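Long-range contacts in phosphodiesterase (Salpingoeca rosetta, PDB 7D7P), which is a phosphodiesterase of the HD-domain clan, an all-helical protein that binds zinc and magnesium ions: residues F52-D57 against T119-T124; P105-R110 against Q279-N284; K228-N233 against H324-Q329. One frame throughout, in Å; residues are numbered along the deposited sequence.

Contact 1. Residues F52-D57 against T119-T124; sequences FTWDFD and TYLLLT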
loop_
_atom_site.group_PDB
_atom_site.type_symbol
_atom_site.label_atom_id
_atom_site.label_comp_id
_atom_site.label_asym_id
_atom_site.label_seq_id
_atom_site.Cartn_x
_atom_site.Cartn_y
_atom_site.Cartn_z
ATOM N N PHE A 52 -4.689 -3.497 -32.017
ATOM C CA PHE A 52 -4.993 -2.783 -30.777
ATOM C C PHE A 52 -5.518 -3.776 -29.747
ATOM O O PHE A 52 -6.708 -4.090 -29.698
ATOM C CB PHE A 52 -5.996 -1.665 -31.034
ATOM C CG PHE A 52 -5.969 -0.576 -29.997
ATOM C CD1 PHE A 52 -6.769 -0.653 -28.870
ATOM C CD2 PHE A 52 -5.138 0.520 -30.148
ATOM C CE1 PHE A 52 -6.743 0.345 -27.911
ATOM C CE2 PHE A 52 -5.107 1.521 -29.195
ATOM C CZ PHE A 52 -5.910 1.434 -28.075
ATOM N N THR A 53 -4.616 -4.276 -28.903
ATOM C CA THR A 53 -4.998 -5.188 -27.830
ATOM C C THR A 53 -4.026 -5.021 -26.671
ATOM O O THR A 53 -2.811 -5.152 -26.850
ATOM C CB THR A 53 -5.028 -6.645 -28.312
ATOM O OG1 THR A 53 -5.073 -7.528 -27.184
ATOM C CG2 THR A 53 -3.805 -6.970 -29.165
ATOM N N TRP A 54 -4.565 -4.722 -25.489
ATOM C CA TRP A 54 -3.745 -4.552 -24.296
ATOM C C TRP A 54 -3.214 -5.872 -23.752
ATOM O O TRP A 54 -2.354 -5.855 -22.865
ATOM C CB TRP A 54 -4.548 -3.825 -23.213
ATOM C CG TRP A 54 -4.843 -2.393 -23.549
ATOM C CD1 TRP A 54 -5.910 -1.918 -24.254
ATOM C CD2 TRP A 54 -4.056 -1.249 -23.195
ATOM N NE1 TRP A 54 -5.837 -0.549 -24.360
ATOM C CE2 TRP A 54 -4.707 -0.115 -23.718
ATOM C CE3 TRP A 54 -2.860 -1.075 -22.489
ATOM C CZ2 TRP A 54 -4.205 1.176 -23.556
ATOM C CZ3 TRP A 54 -2.365 0.207 -22.328
ATOM C CH2 TRP A 54 -3.036 1.315 -22.858
ATOM N N ASP A 55 -3.697 -7.003 -24.258
ATOM C CA ASP A 55 -3.233 -8.320 -23.842
ATOM C C ASP A 55 -2.011 -8.789 -24.624
ATOM O O ASP A 55 -1.587 -9.937 -24.450
ATOM C CB ASP A 55 -4.359 -9.346 -23.989
ATOM C CG ASP A 55 -5.456 -9.166 -22.954
ATOM O OD1 ASP A 55 -5.351 -8.241 -22.119
ATOM O OD2 ASP A 55 -6.424 -9.954 -22.979
ATOM N N PHE A 56 -1.440 -7.932 -25.469
ATOM C CA PHE A 56 -0.313 -8.333 -26.304
ATOM C C PHE A 56 0.882 -8.743 -25.451
ATOM O O PHE A 56 1.244 -8.057 -24.490
ATOM C CB PHE A 56 0.075 -7.190 -27.245
ATOM C CG PHE A 56 1.357 -7.426 -27.993
ATOM C CD1 PHE A 56 1.379 -8.222 -29.125
ATOM C CD2 PHE A 56 2.543 -6.852 -27.560
ATOM C CE1 PHE A 56 2.558 -8.442 -29.815
ATOM C CE2 PHE A 56 3.725 -7.069 -28.244
ATOM C CZ PHE A 56 3.732 -7.866 -29.373
ATOM N N ASP A 57 1.495 -9.868 -25.814
ATOM C CA ASP A 57 2.678 -10.379 -25.131
ATOM C C ASP A 57 3.635 -10.926 -26.179
ATOM O O ASP A 57 3.290 -11.860 -26.910
ATOM C CB ASP A 57 2.306 -11.464 -24.114
ATOM C CG ASP A 57 3.439 -11.774 -23.155
ATOM O OD1 ASP A 57 4.553 -11.248 -23.356
ATOM O OD2 ASP A 57 3.214 -12.537 -22.193
ATOM N N THR A 119 3.666 1.597 -26.148
ATOM C CA THR A 119 3.712 3.015 -26.494
ATOM C C THR A 119 2.688 3.342 -27.572
ATOM O O THR A 119 2.042 4.396 -27.532
ATOM C CB THR A 119 5.117 3.402 -26.958
ATOM O OG1 THR A 119 6.058 3.151 -25.906
ATOM C CG2 THR A 119 5.172 4.880 -27.338
ATOM N N TYR A 120 2.521 2.440 -28.540
ATOM C CA TYR A 120 1.509 2.631 -29.573
ATOM C C TYR A 120 0.106 2.635 -28.973
ATOM O O TYR A 120 -0.766 3.388 -29.420
ATOM C CB TYR A 120 1.665 1.542 -30.635
ATOM C CG TYR A 120 0.383 1.038 -31.255
ATOM C CD1 TYR A 120 -0.223 1.722 -32.301
ATOM C CD2 TYR A 120 -0.201 -0.144 -30.818
ATOM C CE1 TYR A 120 -1.386 1.254 -32.880
ATOM C CE2 TYR A 120 -1.363 -0.617 -31.390
ATOM C CZ TYR A 120 -1.952 0.083 -32.420
ATOM O OH TYR A 120 -3.110 -0.394 -32.993
ATOM N N LEU A 121 -0.125 1.811 -27.946
ATOM C CA LEU A 121 -1.428 1.809 -27.288
ATOM C C LEU A 121 -1.650 3.093 -26.498
ATOM O O LEU A 121 -2.743 3.671 -26.536
ATOM C CB LEU A 121 -1.558 0.592 -26.370
ATOM C CG LEU A 121 -1.566 -0.802 -27.004
ATOM C CD1 LEU A 121 -1.480 -1.872 -25.925
ATOM C CD2 LEU A 121 -2.803 -1.010 -27.866
ATOM N N LEU A 122 -0.621 3.559 -25.784
ATOM C CA LEU A 122 -0.776 4.734 -24.931
ATOM C C LEU A 122 -0.969 6.003 -25.754
ATOM O O LEU A 122 -1.817 6.839 -25.421
ATOM C CB LEU A 122 0.436 4.871 -24.008
ATOM C CG LEU A 122 0.564 3.830 -22.893
ATOM C CD1 LEU A 122 1.962 3.850 -22.297
ATOM C CD2 LEU A 122 -0.480 4.071 -21.814
ATOM N N LEU A 123 -0.193 6.165 -26.830
ATOM C CA LEU A 123 -0.308 7.372 -27.643
ATOM C C LEU A 123 -1.641 7.418 -28.377
ATOM O O LEU A 123 -2.241 8.489 -28.518
ATOM C CB LEU A 123 0.849 7.453 -28.640
ATOM C CG LEU A 123 2.263 7.596 -28.078
ATOM C CD1 LEU A 123 3.267 7.646 -29.219
ATOM C CD2 LEU A 123 2.386 8.826 -27.187
ATOM N N THR A 124 -2.115 6.267 -28.857
ATOM C CA THR A 124 -3.420 6.218 -29.504
ATOM C C THR A 124 -4.532 6.595 -28.534
ATOM O O THR A 124 -5.530 7.203 -28.938
ATOM C CB THR A 124 -3.664 4.823 -30.084
ATOM O OG1 THR A 124 -2.609 4.493 -30.997
ATOM C CG2 THR A 124 -4.995 4.763 -30.818
#
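Leu121 packs against two aromatic rings, Phe52 with its CD2 methyl and Trp54 with CB and CD1, and these contacts carry most of the packing. Leu121 CD2 sits over the centre of the Phe52 ring, 3.6 Å from the ring centroid and 13° off the normal. Leu121 CB lies over the six-membered ring of Trp54, 3.9 Å from its centroid, while Leu121 CD1 covers the same indole farther toward the rim. The aromatic pair is an offset edge-to-face one: the edge of Phe52 is directed toward the face of Tyr120, with planes 71° apart and centroids 5.9 Å apart. The loop 52-57, with a type I turn from Thr53 to Phe56 and an ST turn closed by Thr53 OG1, is thus laid on helix 109-126 of the all-helical phosphodiesterase fold. Two more methyls of the helix meet the same rings. Thr124 CG2 meets Phe52 CE2 tip to tip at 3.6 Å, and Leu122 CD2 touches the indole edge at Trp54 CH2, 3.9 Å away. Thr124 OG1 donates to Tyr120 O (2.7 Å), which also accepts from Thr124 N, so the hydroxyl is satisfied within its helix while the methyl faces Phe52. Beyond the two segments, Phe336 packs edge-to-face with Trp54.

Contact 2. Residues P105-R110 against Q279-N284; sequences PFHNWR and QKEFNN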
loop_
_atom_site.group_PDB
_atom_site.type_symbol
_atom_site.label_atom_id
_atom_site.label_comp_id
_atom_site.label_asym_id
_atom_site.label_seq_id
_atom_site.Cartn_x
_atom_site.Cartn_y
_atom_site.Cartn_z
ATOM N N PRO A 105 17.350 -12.678 -20.272
ATOM C CA PRO A 105 16.010 -13.185 -19.924
ATOM C C PRO A 105 14.920 -12.131 -20.020
ATOM O O PRO A 105 13.819 -12.432 -20.494
ATOM C CB PRO A 105 16.191 -13.687 -18.483
ATOM C CG PRO A 105 17.653 -13.954 -18.349
ATOM C CD PRO A 105 18.335 -12.927 -19.204
ATOM N N PHE A 106 15.190 -10.901 -19.583
ATOM C CA PHE A 106 14.201 -9.828 -19.612
ATOM C C PHE A 106 14.548 -8.747 -20.620
ATOM O O PHE A 106 13.745 -8.442 -21.507
ATOM C CB PHE A 106 14.037 -9.216 -18.212
ATOM C CG PHE A 106 12.953 -8.171 -18.130
ATOM C CD1 PHE A 106 13.202 -6.855 -18.500
ATOM C CD2 PHE A 106 11.688 -8.503 -17.676
ATOM C CE1 PHE A 106 12.212 -5.897 -18.429
ATOM C CE2 PHE A 106 10.692 -7.547 -17.599
ATOM C CZ PHE A 106 10.953 -6.243 -17.978
ATOM N N HIS A 107 15.726 -8.127 -20.503
ATOM C CA HIS A 107 16.078 -6.977 -21.336
ATOM C C HIS A 107 16.556 -7.484 -22.693
ATOM O O HIS A 107 17.748 -7.496 -23.012
ATOM C CB HIS A 107 17.129 -6.112 -20.650
ATOM C CG HIS A 107 16.615 -5.378 -19.448
ATOM N ND1 HIS A 107 16.756 -5.860 -18.164
ATOM C CD2 HIS A 107 15.958 -4.199 -19.337
ATOM C CE1 HIS A 107 16.210 -5.009 -17.314
ATOM N NE2 HIS A 107 15.717 -3.993 -18.000
ATOM N N ASN A 108 15.590 -7.904 -23.509
ATOM C CA ASN A 108 15.881 -8.513 -24.801
ATOM C C ASN A 108 15.049 -7.868 -25.905
ATOM O O ASN A 108 14.342 -6.882 -25.667
ATOM C CB ASN A 108 15.624 -10.024 -24.746
ATOM C CG ASN A 108 14.264 -10.369 -24.152
ATOM O OD1 ASN A 108 13.248 -9.773 -24.508
ATOM N ND2 ASN A 108 14.241 -11.339 -23.241
ATOM N N TRP A 109 15.122 -8.430 -27.115
ATOM C CA TRP A 109 14.398 -7.860 -28.249
ATOM C C TRP A 109 12.892 -7.904 -28.038
ATOM O O TRP A 109 12.173 -7.021 -28.519
ATOM C CB TRP A 109 14.783 -8.600 -29.530
ATOM C CG TRP A 109 13.831 -8.429 -30.690
ATOM C CD1 TRP A 109 13.020 -9.387 -31.230
ATOM C CD2 TRP A 109 13.632 -7.247 -31.479
ATOM N NE1 TRP A 109 12.320 -8.873 -32.293
ATOM C CE2 TRP A 109 12.677 -7.562 -32.468
ATOM C CE3 TRP A 109 14.165 -5.955 -31.443
ATOM C CZ2 TRP A 109 12.239 -6.630 -33.406
ATOM C CZ3 TRP A 109 13.727 -5.031 -32.376
ATOM C CH2 TRP A 109 12.775 -5.373 -33.345
ATOM N N ARG A 110 12.393 -8.917 -27.329
ATOM C CA ARG A 110 10.956 -8.997 -27.097
ATOM C C ARG A 110 10.489 -7.943 -26.100
ATOM O O ARG A 110 9.356 -7.459 -26.202
ATOM C CB ARG A 110 10.581 -10.403 -26.635
ATOM C CG ARG A 110 10.452 -11.375 -27.797
ATOM C CD ARG A 110 10.279 -12.815 -27.347
ATOM N NE ARG A 110 9.860 -13.668 -28.457
ATOM C CZ ARG A 110 10.677 -14.129 -29.400
ATOM N NH1 ARG A 110 11.969 -13.826 -29.372
ATOM N NH2 ARG A 110 10.203 -14.896 -30.372
ATOM N N GLN A 279 13.795 -11.442 -12.302
ATOM C CA GLN A 279 14.428 -12.019 -11.120
ATOM C C GLN A 279 15.672 -12.815 -11.496
ATOM O O GLN A 279 16.675 -12.789 -10.774
ATOM C CB GLN A 279 13.428 -12.904 -10.372
ATOM C CG GLN A 279 13.927 -13.425 -9.029
ATOM C CD GLN A 279 13.006 -14.476 -8.430
ATOM O OE1 GLN A 279 12.560 -15.392 -9.118
ATOM N NE2 GLN A 279 12.710 -14.340 -7.143
ATOM N N LYS A 280 15.629 -13.520 -12.629
ATOM C CA LYS A 280 16.796 -14.273 -13.079
ATOM C C LYS A 280 17.970 -13.349 -13.374
ATOM O O LYS A 280 19.123 -13.683 -13.072
ATOM C CB LYS A 280 16.441 -15.106 -14.312
ATOM C CG LYS A 280 17.484 -16.154 -14.665
ATOM C CD LYS A 280 17.100 -16.912 -15.924
ATOM C CE LYS A 280 17.182 -18.416 -15.711
ATOM N NZ LYS A 280 17.119 -19.157 -17.001
ATOM N N GLU A 281 17.699 -12.182 -13.967
ATOM C CA GLU A 281 18.758 -11.201 -14.175
ATOM C C GLU A 281 19.291 -10.679 -12.845
ATOM O O GLU A 281 20.508 -10.527 -12.674
ATOM C CB GLU A 281 18.249 -10.049 -15.037
ATOM C CG GLU A 281 17.891 -10.453 -16.453
ATOM C CD GLU A 281 17.650 -9.264 -17.358
ATOM O OE1 GLU A 281 17.796 -8.112 -16.890
ATOM O OE2 GLU A 281 17.318 -9.483 -18.541
ATOM N N PHE A 282 18.396 -10.401 -11.895
ATOM C CA PHE A 282 18.832 -9.953 -10.577
ATOM C C PHE A 282 19.742 -10.986 -9.920
ATOM O O PHE A 282 20.777 -10.633 -9.343
ATOM C CB PHE A 282 17.621 -9.668 -9.685
ATOM C CG PHE A 282 16.857 -8.424 -10.061
ATOM C CD1 PHE A 282 17.312 -7.581 -11.061
ATOM C CD2 PHE A 282 15.682 -8.097 -9.403
ATOM C CE1 PHE A 282 16.609 -6.442 -11.403
ATOM C CE2 PHE A 282 14.976 -6.956 -9.739
ATOM C CZ PHE A 282 15.440 -6.128 -10.741
ATOM N N ASN A 283 19.377 -12.269 -10.007
ATOM C CA ASN A 283 20.181 -13.316 -9.385
ATOM C C ASN A 283 21.540 -13.449 -10.060
ATOM O O ASN A 283 22.554 -13.671 -9.386
ATOM C CB ASN A 283 19.434 -14.651 -9.423
ATOM C CG ASN A 283 18.129 -14.611 -8.652
ATOM O OD1 ASN A 283 17.938 -13.769 -7.772
ATOM N ND2 ASN A 283 17.223 -15.525 -8.975
ATOM N N ASN A 284 21.583 -13.324 -11.390
ATOM C CA ASN A 284 22.858 -13.382 -12.097
ATOM C C ASN A 284 23.764 -12.215 -11.723
ATOM O O ASN A 284 24.988 -12.379 -11.663
ATOM C CB ASN A 284 22.623 -13.407 -13.608
ATOM C CG ASN A 284 22.088 -14.741 -14.093
ATOM O OD1 ASN A 284 22.273 -15.770 -13.442
ATOM N ND2 ASN A 284 21.418 -14.730 -15.240
#
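Pro105 and Glu281 bring the backbones nearest, their CA atoms 6.7 Å apart, where the turn leading into helix 109-126 approaches the side of helix 268-291. Glu281 then reaches across with its carboxylate, and both oxygens are used. Glu281 OE2 accepts two consecutive backbone amides, Phe106 N at 2.8 Å and His107 N at 2.9 Å. The two donors come from the same face of the carboxylate: Phe106 N lies well above the plane, 39° out of it, whereas His107 N is on the syn side and tilted less. Glu281 OE1 uses its syn lone pair to take His107 ND1 at 2.8 Å, and the oxygen lies almost exactly in the imidazole plane, at the ring edge. Ring and carboxylate planes are 36° apart. Beyond CG the glutamate chain is extended (chi2 -169°), which carries its CD away from helix 268-291 toward the turn.

This is a His-carboxylate hydrogen bond set in an inverse gamma turn centred on His107, just before the helix N-cap at Asn108, whose OD1 accepts from His111 N. The site lies in the metal-binding region of the HD-clan fold: the His107 side chain is about 4 Å from the zinc ion, and His111 is one of the zinc-site residues. Because ND1 is engaged by Glu281, the bond limits rotation of the ring and leaves NE2 on the side turned from the carboxylate.

Around this polar centre the packing is apolar. Pro105 CD rests on Glu281 CG at 3.7 Å, and Pro105 CG meets Lys280 CD at 3.9 Å, the two side chains crossing at about a right angle. One face of the His107 imidazole is covered by Phe106 CD1, over the ring centre, and His150 also stacks with this ring.

Contact 3. Residues K228-N233 against H324-Q329; sequences KMEEVN and HQQLSQ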
loop_
_atom_site.group_PDB
_atom_site.type_symbol
_atom_site.label_atom_id
_atom_site.label_comp_id
_atom_site.label_asym_id
_atom_site.label_seq_id
_atom_site.Cartn_x
_atom_site.Cartn_y
_atom_site.Cartn_z
ATOM N N LYS A 228 6.387 16.055 -10.214
ATOM C CA LYS A 228 5.904 17.071 -11.144
ATOM C C LYS A 228 4.496 16.749 -11.628
ATOM O O LYS A 228 3.679 17.657 -11.827
ATOM C CB LYS A 228 6.869 17.203 -12.324
ATOM C CG LYS A 228 8.269 17.643 -11.920
ATOM C CD LYS A 228 9.214 17.668 -13.110
ATOM C CE LYS A 228 10.628 18.040 -12.686
ATOM N NZ LYS A 228 11.575 18.034 -13.837
ATOM N N MET A 229 4.193 15.463 -11.819
ATOM C CA MET A 229 2.835 15.066 -12.174
ATOM C C MET A 229 1.854 15.393 -11.054
ATOM O O MET A 229 0.710 15.785 -11.314
ATOM C CB MET A 229 2.797 13.573 -12.504
ATOM C CG MET A 229 3.483 13.213 -13.809
ATOM S SD MET A 229 2.333 13.104 -15.194
ATOM C CE MET A 229 1.467 11.595 -14.777
ATOM N N GLU A 230 2.285 15.239 -9.798
ATOM C CA GLU A 230 1.422 15.580 -8.672
ATOM C C GLU A 230 1.136 17.076 -8.627
ATOM O O GLU A 230 0.001 17.487 -8.361
ATOM C CB GLU A 230 2.058 15.123 -7.358
ATOM C CG GLU A 230 2.028 13.623 -7.142
ATOM C CD GLU A 230 2.444 13.233 -5.737
ATOM O OE1 GLU A 230 3.263 13.959 -5.136
ATOM O OE2 GLU A 230 1.949 12.200 -5.236
ATOM N N GLU A 231 2.152 17.905 -8.882
ATOM C CA GLU A 231 1.940 19.350 -8.879
ATOM C C GLU A 231 1.061 19.782 -10.048
ATOM O O GLU A 231 0.242 20.697 -9.909
ATOM C CB GLU A 231 3.280 20.084 -8.912
ATOM C CG GLU A 231 3.168 21.574 -8.615
ATOM C CD GLU A 231 4.486 22.307 -8.769
ATOM O OE1 GLU A 231 5.055 22.284 -9.881
ATOM O OE2 GLU A 231 4.953 22.909 -7.779
ATOM N N VAL A 232 1.218 19.137 -11.207
ATOM C CA VAL A 232 0.368 19.452 -12.351
ATOM C C VAL A 232 -1.078 19.070 -12.061
ATOM O O VAL A 232 -2.012 19.805 -12.411
ATOM C CB VAL A 232 0.898 18.756 -13.618
ATOM C CG1 VAL A 232 -0.137 18.806 -14.733
ATOM C CG2 VAL A 232 2.202 19.400 -14.070
ATOM N N ASN A 233 -1.290 17.925 -11.408
ATOM C CA ASN A 233 -2.646 17.514 -11.059
ATOM C C ASN A 233 -3.266 18.443 -10.024
ATOM O O ASN A 233 -4.484 18.654 -10.036
ATOM C CB ASN A 233 -2.644 16.073 -10.548
ATOM C CG ASN A 233 -2.506 15.057 -11.667
ATOM O OD1 ASN A 233 -2.964 15.285 -12.785
ATOM N ND2 ASN A 233 -1.874 13.927 -11.368
ATOM N N HIS A 324 0.456 5.286 -11.539
ATOM C CA HIS A 324 -0.744 5.248 -12.367
ATOM C C HIS A 324 -1.914 5.987 -11.734
ATOM O O HIS A 324 -2.832 6.396 -12.456
ATOM C CB HIS A 324 -1.130 3.800 -12.663
ATOM C CG HIS A 324 -0.359 3.193 -13.792
ATOM N ND1 HIS A 324 -0.857 3.113 -15.076
ATOM C CD2 HIS A 324 0.878 2.644 -13.837
ATOM C CE1 HIS A 324 0.037 2.537 -15.859
ATOM N NE2 HIS A 324 1.101 2.242 -15.131
ATOM N N GLN A 325 -1.913 6.161 -10.410
ATOM C CA GLN A 325 -2.925 7.005 -9.785
ATOM C C GLN A 325 -2.770 8.456 -10.223
ATOM O O GLN A 325 -3.765 9.148 -10.470
ATOM C CB GLN A 325 -2.844 6.886 -8.262
ATOM C CG GLN A 325 -3.460 5.609 -7.714
ATOM C CD GLN A 325 -3.265 5.461 -6.218
ATOM O OE1 GLN A 325 -2.229 5.841 -5.675
ATOM N NE2 GLN A 325 -4.263 4.901 -5.542
ATOM N N GLN A 326 -1.529 8.935 -10.334
ATOM C CA GLN A 326 -1.311 10.277 -10.864
ATOM C C GLN A 326 -1.550 10.321 -12.368
ATOM O O GLN A 326 -2.080 11.310 -12.889
ATOM C CB GLN A 326 0.101 10.754 -10.529
ATOM C CG GLN A 326 0.321 11.002 -9.049
ATOM C CD GLN A 326 -0.673 11.993 -8.481
ATOM O OE1 GLN A 326 -0.874 13.074 -9.034
ATOM N NE2 GLN A 326 -1.310 11.623 -7.377
ATOM N N LEU A 327 -1.166 9.259 -13.081
ATOM C CA LEU A 327 -1.371 9.232 -14.527
ATOM C C LEU A 327 -2.855 9.203 -14.872
ATOM O O LEU A 327 -3.296 9.902 -15.792
ATOM C CB LEU A 327 -0.650 8.030 -15.136
ATOM C CG LEU A 327 -0.653 7.937 -16.664
ATOM C CD1 LEU A 327 0.114 9.100 -17.277
ATOM C CD2 LEU A 327 -0.073 6.605 -17.125
ATOM N N SER A 328 -3.642 8.406 -14.144
ATOM C CA SER A 328 -5.077 8.343 -14.398
ATOM C C SER A 328 -5.792 9.634 -14.024
ATOM O O SER A 328 -6.873 9.902 -14.554
ATOM C CB SER A 328 -5.702 7.171 -13.637
ATOM O OG SER A 328 -5.186 5.933 -14.095
ATOM N N GLN A 329 -5.224 10.434 -13.120
ATOM C CA GLN A 329 -5.845 11.708 -12.778
ATOM C C GLN A 329 -5.616 12.755 -13.860
ATOM O O GLN A 329 -6.476 13.619 -14.073
ATOM C CB GLN A 329 -5.316 12.210 -11.433
ATOM C CG GLN A 329 -6.123 13.357 -10.839
ATOM C CD GLN A 329 -7.467 12.911 -10.291
ATOM O OE1 GLN A 329 -7.677 11.730 -10.009
ATOM N NE2 GLN A 329 -8.388 13.856 -10.141
HETATM O O HOH W 1 -5.708 16.418 -13.953
#
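Gln326, the first residue of 324-329 to touch 228-233, meets both Glu230 and Asn233. Its chain bends at chi2, bringing Gln326 CD to 3.4 Å from Glu230 CG; the two side chains cross at about a right angle, with carboxylate and amide planes 83° apart. Asn233 ND2 donates to Gln326 OE1 at 2.7 Å, with the acceptor in the asparagine amide plane but the donor 38° above the glutamine carbonyl plane. The same ND2 also donates to Gln326 O at 3.0 Å, so one amide grips side chain and backbone of one residue. Next, Leu327 receives Met229: CE lies 3.7 Å from Leu327 CA and 3.8 Å from Leu327 CD1, on the side where Phe250 and Thr258 of helix 245-260 also pack. Gln329 brings CB to 3.8 Å from Asn233 ND2, and a water lies within hydrogen-bonding distance of both Asn233 OD1 and Gln329 O. Helices 222-234 and 305-330 are here aligned at 36°, their segment axes 9.6 Å apart. The chemistry is therefore divided: an apolar methionine-leucine contact lies beside an asparagine whose two amide hydrogens can serve Gln326, joining the helices through directional polar bonds as well as packing.

Contacts 1 and 2 share helix 109-126: contact 2 uses the turn and first residues at its N-terminal end, contact 1 a section farther along, with centres 22 Å apart and nearest atoms about 6 Å apart. Contact 2 borders the zinc site, whereas the Leu122 side chain of contact 1 is about 12 Å from the zinc ion. Contact 3 lies on the opposite side of the chain's centre from contact 2, their centres 30 Å apart. Its helix 305-330 follows helix 268-291 of contact 2 in the chain. Helix 245-260 packs against side chains of both contact 1 and contact 3.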